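Local structure of restriction endonuclease r.bpuji (Bacillus pumilus, 2VLA) at a contact of chain A with DNA. The protein is a restriction endonuclease that cleaves DNA, its N-terminal domain, held in this structure, recognising the cognate sequence. Residues are numbered along the deposited sequence; one frame, centred on the assembly and turned at random.

A contact of chain A with DNA. Residues 14, 70-71, 75, 119-121, 124. With nucleotides of chain B.
In the helix-turn-helix recognition domain of the restriction endonuclease BpuJI, helix 62-76 lies against one strand of the cognate duplex and sends Glu71 into the major groove, while the loop before helix 122-130 grips the backbone and reaches round to the minor groove. The base is read by Glu71: N4 of DC6, the exocyclic amine on the Hoogsteen edge, donates to carboxylate OE2 over 2.9 Å, nearly straight at 164°. The amine arrives from above the carboxylate plane, 44° out of it. Glu71 gets there with CG anti to its carbonyl carbon and the chain extended beyond, so that CG flanks the C6 end of the DC5 ring, 3.6 Å from C6, and the carboxylate lies above the ring plane, just outward of the C5–C6 bond. The carboxylate accepts from an exocyclic amine, and this bond alone does not fix the base.

Two phosphates are held by direct bonds. Thr70 OG1, lodged between backbone N and carbonyl carbon, donates to OP2 of DC5 at 2.7 Å. One step along, the backbone N-H of Lys121 points almost straight at OP1 of DC6, 3.0 Å away and 173° at the hydrogen; the bond is made by the main chain, so it probably reads the backbone path and not the base.

Water extends the hold. One molecule joins the main-chain O of Thr70 to OP1 of DC5, and another joins Asp120 OD1 to OP2 of DC6. The Lys121 side chain, CG anti to the backbone N, runs out straight and turns at its last torsion, placing NZ 2.8 Å from a water that also meets the minor-groove N3 of DA4.

Looser packing completes the backbone contact. Lys75 lays its aliphatic chain alongside the DC5 phosphate, CE 3.4 Å from OP1. Ile14 brings the tip CD1 towards C5' of DC5, and Lys124 sets CG beside OP1 of DC6; the ammonium groups of Lys75 and Lys124 probably add favourable charge.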
ATOM      1  N   ILE A  14       0.669   1.568  -6.435  1.00  9.62           N
ATOM      2  CA  ILE A  14       1.347   2.619  -7.172  1.00 10.03           C
ATOM      3  C   ILE A  14       2.847   2.457  -7.023  1.00  9.70           C
ATOM      4  O   ILE A  14       3.353   2.072  -5.969  1.00 10.29           O
ATOM      5  CB  ILE A  14       0.869   4.003  -6.686  1.00 10.59           C
ATOM      6  CG1 ILE A  14      -0.533   4.295  -7.283  1.00 13.39           C
ATOM      7  CG2 ILE A  14       1.875   5.127  -7.054  1.00 10.53           C
ATOM      8  CD1 ILE A  14      -1.225   5.454  -6.670  1.00 14.48           C
ATOM      9  N   THR A  70       0.398  13.754  -8.089  1.00 10.95           N
ATOM     10  CA  THR A  70      -0.833  12.983  -8.122  1.00 11.31           C
ATOM     11  C   THR A  70      -0.659  11.593  -7.559  1.00 10.46           C
ATOM     12  O   THR A  70      -1.489  11.140  -6.763  1.00 10.41           O
ATOM     13  CB  THR A  70      -1.470  12.924  -9.527  1.00 12.22           C
ATOM     14  OG1 THR A  70      -0.682  12.101 -10.397  1.00 11.87           O
ATOM     15  CG2 THR A  70      -1.614  14.340 -10.112  1.00 12.91           C
ATOM     16  N   GLU A  71       0.410  10.909  -7.943  1.00 11.12           N
ATOM     17  CA  GLU A  71       0.579   9.504  -7.590  1.00  9.81           C
ATOM     18  C   GLU A  71       1.033   9.300  -6.174  1.00  8.83           C
ATOM     19  O   GLU A  71       0.600   8.331  -5.510  1.00 10.11           O
ATOM     20  CB  GLU A  71       1.572   8.809  -8.507  1.00 10.53           C
ATOM     21  CG  GLU A  71       1.214   8.785  -9.985  1.00 11.10           C
ATOM     22  CD  GLU A  71       2.116   7.819 -10.755  1.00 10.16           C
ATOM     23  OE1 GLU A  71       2.012   6.599 -10.513  1.00 12.25           O
ATOM     24  OE2 GLU A  71       2.977   8.290 -11.576  1.00 11.31           O
ATOM     25  N   LYS A  75      -2.245  10.158  -4.078  1.00 10.64           N
ATOM     26  CA  LYS A  75      -2.828   8.824  -3.931  1.00 10.55           C
ATOM     27  C   LYS A  75      -2.096   7.949  -2.909  1.00 10.26           C
ATOM     28  O   LYS A  75      -2.674   7.561  -1.883  1.00 11.88           O
ATOM     29  CB  LYS A  75      -2.901   8.122  -5.265  1.00 11.06           C
ATOM     30  CG  LYS A  75      -3.808   8.791  -6.250  1.00 13.23           C
ATOM     31  CD  LYS A  75      -5.269   8.526  -5.934  1.00 14.77           C
ATOM     32  CE  LYS A  75      -6.197   9.031  -7.042  1.00 15.32           C
ATOM     33  NZ  LYS A  75      -7.591   8.525  -6.895  1.00 15.28           N
ATOM     34  N   MET A 119      -6.976   4.154  -5.170  1.00 11.78           N
ATOM     35  CA  MET A 119      -5.688   4.613  -5.765  1.00 12.22           C
ATOM     36  C   MET A 119      -5.570   4.204  -7.222  1.00 10.95           C
ATOM     37  O   MET A 119      -4.904   4.887  -8.027  1.00 13.90           O
ATOM     38  CB  MET A 119      -4.505   4.054  -4.994  1.00 12.00           C
ATOM     39  CG  MET A 119      -4.465   4.476  -3.593  1.00 11.28           C
ATOM     40  SD  MET A 119      -2.909   4.147  -2.882  1.00 16.22           S
ATOM     41  CE  MET A 119      -3.251   4.194  -1.201  1.00 14.49           C
ATOM     42  N   ASP A 120      -6.128   3.039  -7.544  1.00 12.10           N
ATOM     43  CA  ASP A 120      -5.989   2.445  -8.854  1.00 12.13           C
ATOM     44  C   ASP A 120      -6.814   3.192  -9.906  1.00 12.62           C
ATOM     45  O   ASP A 120      -7.881   3.759  -9.606  1.00 14.23           O
ATOM     46  CB  ASP A 120      -6.456   0.977  -8.827  1.00 13.06           C
ATOM     47  CG  ASP A 120      -5.643   0.108  -7.873  1.00 14.13           C
ATOM     48  OD1 ASP A 120      -4.474   0.441  -7.581  1.00 14.96           O
ATOM     49  OD2 ASP A 120      -6.182  -0.930  -7.423  1.00 16.81           O
ATOM     50  N   LYS A 121      -6.429   3.000 -11.155  1.00 12.27           N
ATOM     51  CA  LYS A 121      -7.181   3.477 -12.304  1.00 13.12           C
ATOM     52  C   LYS A 121      -8.497   2.674 -12.387  1.00 12.27           C
ATOM     53  O   LYS A 121      -8.527   1.507 -12.030  1.00 13.49           O
ATOM     54  CB  LYS A 121      -6.348   3.298 -13.576  1.00 14.29           C
ATOM     55  CG  LYS A 121      -6.921   3.978 -14.823  1.00 15.92           C
ATOM     56  CD  LYS A 121      -5.967   3.813 -15.976  1.00 17.24           C
ATOM     57  CE  LYS A 121      -6.469   4.441 -17.283  1.00 17.60           C
ATOM     58  NZ  LYS A 121      -6.506   5.926 -17.239  1.00 17.25           N
ATOM     59  N   LYS A 124      -8.605  -0.951 -13.503  1.00 14.33           N
ATOM     60  CA  LYS A 124      -7.969  -1.835 -12.549  1.00 14.31           C
ATOM     61  C   LYS A 124      -8.890  -2.073 -11.303  1.00 14.11           C
ATOM     62  O   LYS A 124      -8.946  -3.178 -10.765  1.00 13.93           O
ATOM     63  CB  LYS A 124      -6.608  -1.269 -12.139  1.00 14.95           C
ATOM     64  CG  LYS A 124      -5.673  -1.024 -13.321  1.00 19.48           C
ATOM     65  CD  LYS A 124      -5.182  -2.313 -13.940  1.00 22.50           C
ATOM     66  CE  LYS A 124      -3.973  -2.077 -14.827  1.00 28.16           C
ATOM     67  NZ  LYS A 124      -3.894  -3.062 -15.937  1.00 36.78           N
TER
ATOM     68  P    DA B   4      -5.024  15.280 -13.106  1.00 17.03           P
ATOM     69  OP1  DA B   4      -6.099  15.502 -12.127  1.00 19.48           O
ATOM     70  OP2  DA B   4      -3.785  16.034 -13.017  1.00 17.54           O
ATOM     71  O5'  DA B   4      -4.636  13.735 -13.149  1.00 15.07           O
ATOM     72  C5'  DA B   4      -5.646  12.769 -13.278  1.00 15.06           C
ATOM     73  C4'  DA B   4      -4.999  11.397 -13.320  1.00 12.41           C
ATOM     74  O4'  DA B   4      -4.387  11.181 -14.611  1.00 13.24           O
ATOM     75  C3'  DA B   4      -3.888  11.194 -12.288  1.00 11.77           C
ATOM     76  O3'  DA B   4      -3.996   9.902 -11.699  1.00 12.62           O
ATOM     77  C2'  DA B   4      -2.627  11.351 -13.127  1.00 11.27           C
ATOM     78  C1'  DA B   4      -3.081  10.705 -14.411  1.00 12.61           C
ATOM     79  N9   DA B   4      -2.326  11.052 -15.598  1.00 11.12           N
ATOM     80  C8   DA B   4      -1.600  12.180 -15.868  1.00 12.91           C
ATOM     81  N7   DA B   4      -1.081  12.187 -17.067  1.00 12.62           N
ATOM     82  C5   DA B   4      -1.470  10.984 -17.616  1.00 11.82           C
ATOM     83  C6   DA B   4      -1.270  10.390 -18.876  1.00 13.17           C
ATOM     84  N6   DA B   4      -0.565  10.958 -19.853  1.00 14.74           N
ATOM     85  N1   DA B   4      -1.845   9.197 -19.098  1.00 12.32           N
ATOM     86  C2   DA B   4      -2.567   8.628 -18.127  1.00 12.26           C
ATOM     87  N3   DA B   4      -2.838   9.093 -16.913  1.00 12.49           N
ATOM     88  C4   DA B   4      -2.271  10.294 -16.732  1.00 11.88           C
ATOM     89  P    DC B   5      -3.563   9.705 -10.161  1.00 11.87           P
ATOM     90  OP1  DC B   5      -4.366  10.643  -9.350  1.00 12.74           O
ATOM     91  OP2  DC B   5      -2.097   9.770 -10.084  1.00 11.44           O
ATOM     92  O5'  DC B   5      -4.125   8.232  -9.875  1.00 12.75           O
ATOM     93  C5'  DC B   5      -3.269   7.125  -9.757  1.00 12.78           C
ATOM     94  C4'  DC B   5      -3.540   6.112 -10.832  1.00 12.59           C
ATOM     95  O4'  DC B   5      -3.292   6.711 -12.138  1.00 12.62           O
ATOM     96  C3'  DC B   5      -2.670   4.878 -10.780  1.00 10.31           C
ATOM     97  O3'  DC B   5      -3.360   3.779 -11.379  1.00 11.59           O
ATOM     98  C2'  DC B   5      -1.463   5.366 -11.590  1.00 11.28           C
ATOM     99  C1'  DC B   5      -2.193   6.047 -12.742  1.00 11.59           C
ATOM    100  N1   DC B   5      -1.365   6.994 -13.494  1.00  9.89           N
ATOM    101  C2   DC B   5      -1.092   6.778 -14.851  1.00 11.45           C
ATOM    102  O2   DC B   5      -1.614   5.802 -15.428  1.00 11.65           O
ATOM    103  N3   DC B   5      -0.286   7.666 -15.509  1.00 10.54           N
ATOM    104  C4   DC B   5       0.243   8.692 -14.863  1.00 10.20           C
ATOM    105  N4   DC B   5       1.029   9.539 -15.554  1.00 11.53           N
ATOM    106  C5   DC B   5       0.014   8.926 -13.493  1.00 11.09           C
ATOM    107  C6   DC B   5      -0.803   8.063 -12.850  1.00 10.48           C
ATOM    108  P    DC B   6      -2.743   2.299 -11.414  1.00 12.18           P
ATOM    109  OP1  DC B   6      -3.917   1.381 -11.427  1.00 12.79           O
ATOM    110  OP2  DC B   6      -1.681   2.196 -10.382  1.00 12.11           O
ATOM    111  O5'  DC B   6      -1.912   2.273 -12.805  1.00 11.87           O
ATOM    112  C5'  DC B   6      -2.595   2.049 -14.045  1.00 12.00           C
ATOM    113  C4'  DC B   6      -1.612   1.564 -15.084  1.00 11.17           C
ATOM    114  O4'  DC B   6      -0.746   2.639 -15.471  1.00 11.59           O
ATOM    115  C3'  DC B   6      -0.704   0.422 -14.648  1.00 12.17           C
ATOM    116  O3'  DC B   6      -0.659  -0.525 -15.702  1.00 12.40           O
ATOM    117  C2'  DC B   6       0.649   1.091 -14.372  1.00 10.00           C
ATOM    118  C1'  DC B   6       0.629   2.227 -15.358  1.00 10.62           C
ATOM    119  N1   DC B   6       1.352   3.436 -15.004  1.00 10.28           N
ATOM    120  C2   DC B   6       2.250   4.023 -15.921  1.00 11.63           C
ATOM    121  O2   DC B   6       2.559   3.417 -16.953  1.00 11.32           O
ATOM    122  N3   DC B   6       2.783   5.223 -15.623  1.00 10.27           N
ATOM    123  C4   DC B   6       2.499   5.834 -14.480  1.00  9.12           C
ATOM    124  N4   DC B   6       3.071   7.026 -14.231  1.00 10.59           N
ATOM    125  C5   DC B   6       1.599   5.245 -13.544  1.00  9.31           C
ATOM    126  C6   DC B   6       1.047   4.083 -13.865  1.00 10.24           C
TER
HETATM  127  O   HOH W   1      -1.771   0.164  -8.444  1.00 13.28           O
HETATM  128  O   HOH W   2      -4.081  12.169  -7.190  1.00 13.70           O
HETATM  129  O   HOH W   3      -5.243   8.040 -15.917  1.00 21.44           O